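PDB 6KGT: penicillin-binding protein PbpB from Mycobacterium tuberculosis, which cross-links peptidoglycan as a penicillin-sensitive transpeptidase, building the mycobacterial cell wall from lipid-linked intermediates. Local coordinates for residues Phe265-Val270 against Gln384-Thr389; Thr476-Gln481 against Tyr494-Ala499; Val304-Glu309 against Ser325-Leu330. All blocks are in the same frame, centred on the assembly; numbering follows the deposited sequence.

Read from the N terminus, the chain first passes Phe265-Val270, which carries the acylated serine, and returns 114 residues later at Gln384-Thr389 to close contact 1. Contact 3 is nested inside this loop: Val304-Glu309, at the end of strand 302-305, meets the start of helix 326-336. Contact 2 follows in series, joining the neighbouring antiparallel strands 473-483 and 493-502. Contacts 1 and 2 touch, their centres about 8 Å apart, so the serine loop lies against the sheet. Contact 3 does not touch contact 1, although their nearest atoms are about 4 Å apart and their centres about 17 Å. All three reach the bound penem-derived SFR, contact 3 from the helical side of the transpeptidase site.

Contact 1 of 3, residues Phe265-Val270 against Gln384-Thr389; sequences FEPGSV and QGLSMT. With SFR ((2R)-2-[(1S,2R)-1-carboxy-2-hydroxypropyl]-5-[(2R)-oxolan-2-yl]-2,3-dihydro-1,3-thiazole-4-carboxylic acid), chain B.
Glu266 OE1 is gripped from opposite faces of its carboxylate, by Gln384 NE2 at 2.6 Å and by the backbone N of Gly385 at 3.0 Å. Both donors lie well out of the carboxylate plane, one on each face, while OE1 lies in the plane of the Gln384 amide, and the carboxylate and amide planes are almost perpendicular (87°). Gln384 reaches this position by a bend in mid-chain (chi2 -91°), which swings the amide back across Glu266. Tyr489 OH also bonds to OE1, and Gln384 OE1 accepts from Gln480 N on the neighbouring strand; the amide therefore has a partner on both arms. Further along, Phe265 and Met388 form a single antiparallel, hydrogen-bonded bridge, with Phe265 N to Met388 O at 2.9 Å and Met388 N to Phe265 O at 2.8 Å. The Phe265 ring folds back over this bridge, so that Met388 O sits 3.6 Å above its plane, over the centre. The Pro267 ring packs against two side chains of 384-389: CG touches Met388 CE at 3.5 Å and CD meets Leu386 CD2. Gly268, with positive phi, turns the chain into the 3-10 segment that begins at Ser269. There OG is covalently bound to C7 of SFR, and Ser269 N makes a weak bond to O71. This is the acyl-enzyme of a penicillin-binding protein, with the SxxK serine supplying one backbone N-H of the oxyanion hole.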
loop_
_atom_site.group_PDB
_atom_site.type_symbol
_atom_site.label_atom_id
_atom_site.label_comp_id
_atom_site.label_asym_id
_atom_site.label_seq_id
_atom_site.Cartn_x
_atom_site.Cartn_y
_atom_site.Cartn_z
ATOM N N PHE A 265 -4.568 -9.186 -3.919
ATOM C CA PHE A 265 -3.608 -10.280 -3.959
ATOM C C PHE A 265 -3.491 -10.881 -2.566
ATOM O O PHE A 265 -3.958 -10.311 -1.577
ATOM C CB PHE A 265 -2.215 -9.823 -4.444
ATOM C CG PHE A 265 -1.686 -8.606 -3.720
ATOM C CD1 PHE A 265 -0.947 -8.735 -2.545
ATOM C CD2 PHE A 265 -1.946 -7.326 -4.210
ATOM C CE1 PHE A 265 -0.466 -7.596 -1.877
ATOM C CE2 PHE A 265 -1.468 -6.184 -3.551
ATOM C CZ PHE A 265 -0.736 -6.316 -2.390
ATOM N N GLU A 266 -2.837 -12.032 -2.490
ATOM C CA GLU A 266 -2.598 -12.592 -1.160
ATOM C C GLU A 266 -1.302 -12.025 -0.610
ATOM O O GLU A 266 -0.296 -11.991 -1.332
ATOM C CB GLU A 266 -2.547 -14.123 -1.201
ATOM C CG GLU A 266 -3.907 -14.741 -1.598
ATOM C CD GLU A 266 -3.954 -16.259 -1.494
ATOM O OE1 GLU A 266 -3.393 -16.828 -0.531
ATOM O OE2 GLU A 266 -4.563 -16.885 -2.384
ATOM N N PRO A 267 -1.307 -11.511 0.626
ATOM C CA PRO A 267 -0.179 -10.690 1.087
ATOM C C PRO A 267 1.043 -11.481 1.504
ATOM O O PRO A 267 2.146 -10.910 1.535
ATOM C CB PRO A 267 -0.764 -9.957 2.290
ATOM C CG PRO A 267 -1.773 -11.002 2.854
ATOM C CD PRO A 267 -2.397 -11.571 1.620
ATOM N N GLY A 268 0.888 -12.754 1.847
ATOM C CA GLY A 268 2.018 -13.489 2.378
ATOM C C GLY A 268 2.470 -12.911 3.706
ATOM O O GLY A 268 1.702 -12.282 4.444
ATOM N N SER A 269 3.753 -13.095 3.998
ATOM C CA SER A 269 4.285 -12.776 5.321
ATOM C C SER A 269 4.120 -11.309 5.730
ATOM O O SER A 269 4.220 -10.999 6.931
ATOM C CB SER A 269 5.763 -13.154 5.375
ATOM O OG SER A 269 5.898 -14.543 5.194
ATOM N N VAL A 270 3.893 -10.384 4.786
ATOM C CA VAL A 270 3.587 -9.013 5.210
ATOM C C VAL A 270 2.353 -8.988 6.124
ATOM O O VAL A 270 2.230 -8.115 6.993
ATOM C CB VAL A 270 3.436 -8.091 3.978
ATOM C CG1 VAL A 270 2.793 -6.787 4.335
ATOM C CG2 VAL A 270 4.795 -7.795 3.404
ATOM N N GLN A 384 -1.751 -16.349 3.653
ATOM C CA GLN A 384 -2.436 -17.053 2.568
ATOM C C GLN A 384 -3.877 -17.320 2.989
ATOM O O GLN A 384 -4.184 -17.380 4.177
ATOM C CB GLN A 384 -1.736 -18.377 2.181
ATOM C CG GLN A 384 -0.231 -18.254 1.797
ATOM C CD GLN A 384 0.096 -18.018 0.273
ATOM O OE1 GLN A 384 1.241 -18.232 -0.138
ATOM N NE2 GLN A 384 -0.890 -17.582 -0.539
ATOM N N GLY A 385 -4.763 -17.453 2.008
ATOM C CA GLY A 385 -6.173 -17.666 2.283
ATOM C C GLY A 385 -6.999 -16.408 2.419
ATOM O O GLY A 385 -8.158 -16.484 2.854
ATOM N N LEU A 386 -6.439 -15.252 2.077
ATOM C CA LEU A 386 -7.137 -13.979 2.148
ATOM C C LEU A 386 -6.476 -13.068 1.133
ATOM O O LEU A 386 -5.319 -13.275 0.739
ATOM C CB LEU A 386 -7.091 -13.349 3.548
ATOM C CG LEU A 386 -5.833 -12.571 3.961
ATOM C CD1 LEU A 386 -6.069 -11.807 5.259
ATOM C CD2 LEU A 386 -4.558 -13.448 4.072
ATOM N N SER A 387 -7.205 -12.052 0.707
ATOM C CA SER A 387 -6.660 -11.157 -0.293
ATOM C C SER A 387 -6.924 -9.723 0.121
ATOM O O SER A 387 -7.928 -9.431 0.778
ATOM C CB SER A 387 -7.246 -11.438 -1.671
ATOM O OG SER A 387 -8.639 -11.290 -1.627
ATOM N N MET A 388 -6.014 -8.830 -0.277
ATOM C CA MET A 388 -6.159 -7.419 0.037
ATOM C C MET A 388 -5.532 -6.611 -1.082
ATOM O O MET A 388 -4.699 -7.113 -1.844
ATOM C CB MET A 388 -5.483 -7.057 1.369
ATOM C CG MET A 388 -3.963 -7.288 1.345
ATOM S SD MET A 388 -3.124 -6.999 2.908
ATOM C CE MET A 388 -3.776 -8.376 3.863
ATOM N N THR A 389 -5.966 -5.359 -1.189
ATOM C CA THR A 389 -5.354 -4.458 -2.139
ATOM C C THR A 389 -4.072 -3.901 -1.544
ATOM O O THR A 389 -3.828 -3.986 -0.335
ATOM C CB THR A 389 -6.293 -3.304 -2.503
ATOM O OG1 THR A 389 -6.393 -2.407 -1.383
ATOM C CG2 THR A 389 -7.664 -3.824 -2.904
HETATM C C7 SFR B . 6.122 -14.990 4.047
HETATM C C6 SFR B . 6.910 -16.328 3.936
HETATM N N4 SFR B . 8.662 -14.667 4.341
HETATM C C5 SFR B . 8.121 -16.146 4.680
HETATM C C3 SFR B . 9.958 -14.828 3.554
HETATM C C2 SFR B . 10.362 -16.320 3.350
HETATM S S1 SFR B . 9.342 -17.201 4.049
HETATM C C31 SFR B . 10.716 -13.555 3.194
HETATM O O71 SFR B . 5.928 -14.333 2.992
HETATM C C61 SFR B . 6.063 -17.513 4.487
HETATM O O62 SFR B . 6.748 -18.705 4.272
HETATM C C62 SFR B . 4.697 -17.601 3.824
HETATM C C14 SFR B . 11.759 -16.942 3.294
HETATM C C15 SFR B . 12.202 -17.154 2.072
HETATM C C16 SFR B . 13.665 -17.778 2.381
HETATM C C17 SFR B . 14.147 -17.093 3.464
HETATM O O18 SFR B . 12.998 -16.216 3.981
HETATM O O32 SFR B . 11.357 -13.411 2.118
HETATM O O31 SFR B . 10.658 -12.609 4.014
#

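Contact 2 of 3, residues Thr476-Gln481 against Tyr494-Ala499; sequences TGTAQQ and YWITFA. With SFR ((2R)-2-[(1S,2R)-1-carboxy-2-hydroxypropyl]-5-[(2R)-oxolan-2-yl]-2,3-dihydro-1,3-thiazole-4-carboxylic acid), chain B.
Gln481 lies across Trp495, its CG 3.5 Å from the centroid of the six-membered ring and 8° off the ring normal, a CH-pi contact. Its amide stacks on the same indole with the planes 19° apart, and NE2 is hydrogen-bonded beyond the pair to Asp516 OD1. On the other side of the sheet Thr478 CG2, anti to the backbone N, meets Tyr494 CD1 obliquely at 3.5 Å, and Gln480 CG runs alongside the same ring. Thr476 CG2 abuts the edge of Phe498. These meetings are set by antiparallel pairing. Ala479 and Trp495 exchange two in-plane bonds, the shorter from Trp495 N to Ala479 O at 2.8 Å; at Gly477 and Thr497 one of the two is weak. Gly477 has no side chain where Thr497 OG1 approaches its CA to 3.1 Å, and that hydroxyl bonds to Pro267 O. SFR lies along Thr476-Thr478: Thr478 N donates to O71 at 2.8 Å, completing the oxyanion hole, and Thr476 OG1, of the KTG motif, donates to O31 at a distance so short that its exact length is doubtful. Strand 509-516 flanks 493-502 on its far side, strand 488-490 pairs with 473-483, and helix 390-401 covers Thr497 and Ala499.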
loop_
_atom_site.group_PDB
_atom_site.type_symbol
_atom_site.label_atom_id
_atom_site.label_comp_id
_atom_site.label_asym_id
_atom_site.label_seq_id
_atom_site.Cartn_x
_atom_site.Cartn_y
_atom_site.Cartn_z
ATOM N N THR A 476 8.948 -8.139 4.865
ATOM C CA THR A 476 9.067 -8.737 3.543
ATOM C C THR A 476 7.969 -9.769 3.329
ATOM O O THR A 476 7.461 -10.370 4.271
ATOM C CB THR A 476 10.421 -9.426 3.373
ATOM O OG1 THR A 476 10.691 -10.181 4.569
ATOM C CG2 THR A 476 11.544 -8.409 3.126
ATOM N N GLY A 477 7.631 -10.000 2.066
ATOM C CA GLY A 477 6.627 -10.990 1.789
ATOM C C GLY A 477 6.802 -11.736 0.489
ATOM O O GLY A 477 7.245 -11.190 -0.527
ATOM N N THR A 478 6.403 -12.998 0.532
ATOM C CA THR A 478 6.365 -13.889 -0.618
ATOM C C THR A 478 5.085 -14.707 -0.485
ATOM O O THR A 478 4.889 -15.373 0.534
ATOM C CB THR A 478 7.599 -14.796 -0.639
ATOM O OG1 THR A 478 8.778 -13.984 -0.703
ATOM C CG2 THR A 478 7.562 -15.716 -1.831
ATOM N N ALA A 479 4.206 -14.642 -1.485
ATOM C CA ALA A 479 2.951 -15.378 -1.445
ATOM C C ALA A 479 2.737 -16.095 -2.770
ATOM O O ALA A 479 2.846 -15.481 -3.839
ATOM C CB ALA A 479 1.766 -14.449 -1.151
ATOM N N GLN A 480 2.404 -17.387 -2.692
ATOM C CA GLN A 480 2.085 -18.150 -3.890
ATOM C C GLN A 480 0.773 -17.684 -4.508
ATOM O O GLN A 480 -0.206 -17.425 -3.808
ATOM C CB GLN A 480 1.992 -19.634 -3.565
ATOM C CG GLN A 480 3.316 -20.306 -3.309
ATOM C CD GLN A 480 3.122 -21.748 -2.903
ATOM O OE1 GLN A 480 2.869 -22.049 -1.735
ATOM N NE2 GLN A 480 3.208 -22.648 -3.870
ATOM N N GLN A 481 0.757 -17.577 -5.831
ATOM C CA GLN A 481 -0.467 -17.293 -6.565
ATOM C C GLN A 481 -1.192 -18.597 -6.907
ATOM O O GLN A 481 -0.605 -19.677 -6.902
ATOM C CB GLN A 481 -0.158 -16.506 -7.842
ATOM C CG GLN A 481 0.653 -15.256 -7.619
ATOM C CD GLN A 481 0.806 -14.443 -8.876
ATOM O OE1 GLN A 481 0.128 -14.694 -9.866
ATOM N NE2 GLN A 481 1.696 -13.444 -8.844
ATOM N N TYR A 494 4.789 -16.050 -7.599
ATOM C CA TYR A 494 4.643 -15.364 -6.323
ATOM C C TYR A 494 4.286 -13.898 -6.505
ATOM O O TYR A 494 4.701 -13.246 -7.465
ATOM C CB TYR A 494 5.925 -15.428 -5.488
ATOM C CG TYR A 494 6.439 -16.820 -5.198
ATOM C CD1 TYR A 494 5.877 -17.598 -4.191
ATOM C CD2 TYR A 494 7.503 -17.350 -5.921
ATOM C CE1 TYR A 494 6.363 -18.867 -3.913
ATOM C CE2 TYR A 494 7.991 -18.619 -5.654
ATOM C CZ TYR A 494 7.419 -19.373 -4.649
ATOM O OH TYR A 494 7.903 -20.638 -4.377
ATOM N N TRP A 495 3.507 -13.390 -5.560
ATOM C CA TRP A 495 3.478 -11.976 -5.268
ATOM C C TRP A 495 4.584 -11.688 -4.259
ATOM O O TRP A 495 4.688 -12.369 -3.236
ATOM C CB TRP A 495 2.126 -11.553 -4.698
ATOM C CG TRP A 495 0.982 -11.607 -5.661
ATOM C CD1 TRP A 495 0.795 -10.822 -6.776
ATOM C CD2 TRP A 495 -0.164 -12.457 -5.575
ATOM N NE1 TRP A 495 -0.395 -11.150 -7.395
ATOM C CE2 TRP A 495 -1.004 -12.147 -6.677
ATOM C CE3 TRP A 495 -0.558 -13.458 -4.683
ATOM C CZ2 TRP A 495 -2.215 -12.801 -6.899
ATOM C CZ3 TRP A 495 -1.767 -14.105 -4.902
ATOM C CH2 TRP A 495 -2.584 -13.773 -6.002
ATOM N N ILE A 496 5.425 -10.703 -4.567
ATOM C CA ILE A 496 6.443 -10.205 -3.656
ATOM C C ILE A 496 5.937 -8.885 -3.090
ATOM O O ILE A 496 5.512 -8.000 -3.848
ATOM C CB ILE A 496 7.798 -10.017 -4.371
ATOM C CG1 ILE A 496 8.292 -11.335 -4.971
ATOM C CG2 ILE A 496 8.835 -9.394 -3.407
ATOM C CD1 ILE A 496 8.260 -12.502 -4.036
ATOM N N THR A 497 5.986 -8.748 -1.768
ATOM C CA THR A 497 5.410 -7.610 -1.061
ATOM C C THR A 497 6.434 -7.044 -0.091
ATOM O O THR A 497 7.290 -7.771 0.423
ATOM C CB THR A 497 4.156 -7.991 -0.242
ATOM O OG1 THR A 497 4.445 -9.153 0.561
ATOM C CG2 THR A 497 2.976 -8.290 -1.145
ATOM N N PHE A 498 6.335 -5.739 0.164
ATOM C CA PHE A 498 7.080 -5.110 1.246
ATOM C C PHE A 498 6.235 -3.956 1.764
ATOM O O PHE A 498 5.558 -3.279 0.987
ATOM C CB PHE A 498 8.476 -4.621 0.808
ATOM C CG PHE A 498 9.399 -4.283 1.978
ATOM C CD1 PHE A 498 9.234 -3.114 2.692
ATOM C CD2 PHE A 498 10.382 -5.164 2.394
ATOM C CE1 PHE A 498 10.034 -2.816 3.777
ATOM C CE2 PHE A 498 11.189 -4.866 3.495
ATOM C CZ PHE A 498 11.010 -3.685 4.173
ATOM N N ALA A 499 6.233 -3.762 3.073
ATOM C CA ALA A 499 5.569 -2.598 3.629
ATOM C C ALA A 499 6.445 -2.059 4.733
ATOM O O ALA A 499 6.991 -2.836 5.524
ATOM C CB ALA A 499 4.181 -2.922 4.196
HETATM C C7 SFR B . 6.122 -14.990 4.047
HETATM C C6 SFR B . 6.910 -16.328 3.936
HETATM N N4 SFR B . 8.662 -14.667 4.341
HETATM C C5 SFR B . 8.121 -16.146 4.680
HETATM C C3 SFR B . 9.958 -14.828 3.554
HETATM C C2 SFR B . 10.362 -16.320 3.350
HETATM S S1 SFR B . 9.342 -17.201 4.049
HETATM C C31 SFR B . 10.716 -13.555 3.194
HETATM O O71 SFR B . 5.928 -14.333 2.992
HETATM C C61 SFR B . 6.063 -17.513 4.487
HETATM O O62 SFR B . 6.748 -18.705 4.272
HETATM C C62 SFR B . 4.697 -17.601 3.824
HETATM C C14 SFR B . 11.759 -16.942 3.294
HETATM C C15 SFR B . 12.202 -17.154 2.072
HETATM C C16 SFR B . 13.665 -17.778 2.381
HETATM C C17 SFR B . 14.147 -17.093 3.464
HETATM O O18 SFR B . 12.998 -16.216 3.981
HETATM O O32 SFR B . 11.357 -13.411 2.118
HETATM O O31 SFR B . 10.658 -12.609 4.014
#

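Contact 3 of 3, residues Val304-Glu309 against Ser325-Leu330; sequences VHDAWE and SNVGTL. With SFR ((2R)-2-[(1S,2R)-1-carboxy-2-hydroxypropyl]-5-[(2R)-oxolan-2-yl]-2,3-dihydro-1,3-thiazole-4-carboxylic acid), chain B.
Ser325 opens the second segment with its hydroxyl donating to Asp306 OD2 at 2.8 Å, on the syn side of that oxygen. With OG anti to the backbone N (chi1 167°), the same hydroxyl also accepts from Gly328 N at 2.9 Å and so serves as N-cap of helix 326-336. Trp308 CH2 rests 3.7 Å from Ser325 CA, while NE1 of that indole bonds to Tyr315 OH. Asn326, the asparagine of the SxN motif, uses ND2 twice: in the carbonyl plane of His305 O at 3.2 Å, and to O62 of SFR at 2.7 Å. Its OD1 is taken by Lys272 NZ, which fixes the amide's orientation, and a water bridges Asn326 N to Ala307 N. Val327 N then points almost straight (175°) at the syn lone pair of Asp306 OD1, 2.8 Å away. Thr329 returns its hydroxyl to Ser325 O. Leu330, one turn after Asn326, makes the apolar contact: CD1 meets Val304 CG2 at 3.7 Å. The Asp306 carboxylate thus lies buried at the first turn of the helix, with His310 NE2 as a further partner of OD2; these donors and the helix N terminus would probably favour its anionic form.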
loop_
_atom_site.group_PDB
_atom_site.type_symbol
_atom_site.label_atom_id
_atom_site.label_comp_id
_atom_site.label_asym_id
_atom_site.label_seq_id
_atom_site.Cartn_x
_atom_site.Cartn_y
_atom_site.Cartn_z
ATOM N N VAL A 304 2.645 -27.239 8.377
ATOM C CA VAL A 304 3.254 -25.995 7.919
ATOM C C VAL A 304 4.741 -26.027 8.244
ATOM O O VAL A 304 5.137 -26.345 9.374
ATOM C CB VAL A 304 2.582 -24.761 8.549
ATOM C CG1 VAL A 304 2.998 -23.488 7.800
ATOM C CG2 VAL A 304 1.079 -24.933 8.547
ATOM N N HIS A 305 5.551 -25.685 7.255
ATOM C CA HIS A 305 6.998 -25.698 7.320
ATOM C C HIS A 305 7.518 -24.267 7.253
ATOM O O HIS A 305 6.864 -23.383 6.700
ATOM C CB HIS A 305 7.593 -26.533 6.167
ATOM C CG HIS A 305 7.087 -26.168 4.788
ATOM N ND1 HIS A 305 5.788 -25.770 4.532
ATOM C CD2 HIS A 305 7.716 -26.166 3.585
ATOM C CE1 HIS A 305 5.643 -25.532 3.239
ATOM N NE2 HIS A 305 6.798 -25.766 2.643
ATOM N N ASP A 306 8.687 -24.037 7.838
ATOM C CA ASP A 306 9.403 -22.805 7.581
ATOM C C ASP A 306 10.128 -22.916 6.244
ATOM O O ASP A 306 10.506 -24.010 5.814
ATOM C CB ASP A 306 10.388 -22.501 8.715
ATOM C CG ASP A 306 9.700 -21.941 9.957
ATOM O OD1 ASP A 306 8.469 -21.723 9.901
ATOM O OD2 ASP A 306 10.388 -21.703 10.974
ATOM N N ALA A 307 10.318 -21.769 5.580
ATOM C CA ALA A 307 10.907 -21.729 4.241
ATOM C C ALA A 307 12.369 -22.172 4.209
ATOM O O ALA A 307 13.020 -22.129 3.155
ATOM C CB ALA A 307 10.789 -20.322 3.656
ATOM N N TRP A 308 12.902 -22.568 5.360
ATOM C CA TRP A 308 14.223 -23.166 5.466
ATOM C C TRP A 308 14.096 -24.321 6.440
ATOM O O TRP A 308 13.276 -24.271 7.356
ATOM C CB TRP A 308 15.292 -22.151 5.936
ATOM C CG TRP A 308 15.060 -21.541 7.341
ATOM C CD1 TRP A 308 15.772 -21.814 8.477
ATOM C CD2 TRP A 308 14.074 -20.553 7.721
ATOM N NE1 TRP A 308 15.287 -21.078 9.536
ATOM C CE2 TRP A 308 14.248 -20.297 9.102
ATOM C CE3 TRP A 308 13.057 -19.874 7.034
ATOM C CZ2 TRP A 308 13.443 -19.385 9.807
ATOM C CZ3 TRP A 308 12.258 -18.969 7.739
ATOM C CH2 TRP A 308 12.459 -18.735 9.106
ATOM N N GLU A 309 14.860 -25.384 6.220
ATOM C CA GLU A 309 14.839 -26.493 7.167
ATOM C C GLU A 309 15.689 -26.144 8.385
ATOM O O GLU A 309 16.743 -25.505 8.270
ATOM C CB GLU A 309 15.327 -27.795 6.508
ATOM C CG GLU A 309 14.275 -28.498 5.596
ATOM C CD GLU A 309 13.216 -29.317 6.356
ATOM O OE1 GLU A 309 12.009 -29.224 6.015
ATOM O OE2 GLU A 309 13.589 -30.073 7.282
ATOM N N SER A 325 9.507 -16.694 10.432
ATOM C CA SER A 325 9.216 -18.091 10.732
ATOM C C SER A 325 7.703 -18.322 10.721
ATOM O O SER A 325 6.987 -17.736 11.532
ATOM C CB SER A 325 9.823 -18.450 12.087
ATOM O OG SER A 325 9.337 -19.673 12.581
ATOM N N ASN A 326 7.220 -19.144 9.779
ATOM C CA ASN A 326 5.812 -19.542 9.766
ATOM C C ASN A 326 5.429 -20.260 11.052
ATOM O O ASN A 326 4.411 -19.936 11.678
ATOM C CB ASN A 326 5.529 -20.445 8.559
ATOM C CG ASN A 326 5.584 -19.690 7.247
ATOM O OD1 ASN A 326 5.495 -18.458 7.236
ATOM N ND2 ASN A 326 5.752 -20.420 6.133
ATOM N N VAL A 327 6.238 -21.249 11.458
ATOM C CA VAL A 327 5.964 -22.018 12.673
ATOM C C VAL A 327 5.878 -21.085 13.874
ATOM O O VAL A 327 4.904 -21.113 14.640
ATOM C CB VAL A 327 7.039 -23.109 12.867
ATOM C CG1 VAL A 327 6.815 -23.903 14.157
ATOM C CG2 VAL A 327 7.076 -24.042 11.640
ATOM N N GLY A 328 6.886 -20.220 14.038
ATOM C CA GLY A 328 6.840 -19.248 15.121
ATOM C C GLY A 328 5.581 -18.403 15.083
ATOM O O GLY A 328 4.940 -18.170 16.116
ATOM N N THR A 329 5.197 -17.946 13.884
ATOM C CA THR A 329 4.000 -17.118 13.763
ATOM C C THR A 329 2.759 -17.893 14.183
ATOM O O THR A 329 1.888 -17.366 14.886
ATOM C CB THR A 329 3.874 -16.614 12.323
ATOM O OG1 THR A 329 4.950 -15.708 12.031
ATOM C CG2 THR A 329 2.541 -15.908 12.098
ATOM N N LEU A 330 2.659 -19.149 13.761
ATOM C CA LEU A 330 1.469 -19.930 14.095
ATOM C C LEU A 330 1.431 -20.280 15.578
ATOM O O LEU A 330 0.363 -20.250 16.195
ATOM C CB LEU A 330 1.409 -21.177 13.216
ATOM C CG LEU A 330 0.996 -20.863 11.780
ATOM C CD1 LEU A 330 1.067 -22.101 10.877
ATOM C CD2 LEU A 330 -0.408 -20.303 11.810
HETATM C C7 SFR B . 6.122 -14.990 4.047
HETATM C C6 SFR B . 6.910 -16.328 3.936
HETATM N N4 SFR B . 8.662 -14.667 4.341
HETATM C C5 SFR B . 8.121 -16.146 4.680
HETATM C C3 SFR B . 9.958 -14.828 3.554
HETATM C C2 SFR B . 10.362 -16.320 3.350
HETATM S S1 SFR B . 9.342 -17.201 4.049
HETATM C C31 SFR B . 10.716 -13.555 3.194
HETATM O O71 SFR B . 5.928 -14.333 2.992
HETATM C C61 SFR B . 6.063 -17.513 4.487
HETATM O O62 SFR B . 6.748 -18.705 4.272
HETATM C C62 SFR B . 4.697 -17.601 3.824
HETATM C C14 SFR B . 11.759 -16.942 3.294
HETATM C C15 SFR B . 12.202 -17.154 2.072
HETATM C C16 SFR B . 13.665 -17.778 2.381
HETATM C C17 SFR B . 14.147 -17.093 3.464
HETATM O O18 SFR B . 12.998 -16.216 3.981
HETATM O O32 SFR B . 11.357 -13.411 2.118
HETATM O O31 SFR B . 10.658 -12.609 4.014
HETATM O O HOH W 1 8.981 -19.529 7.259
#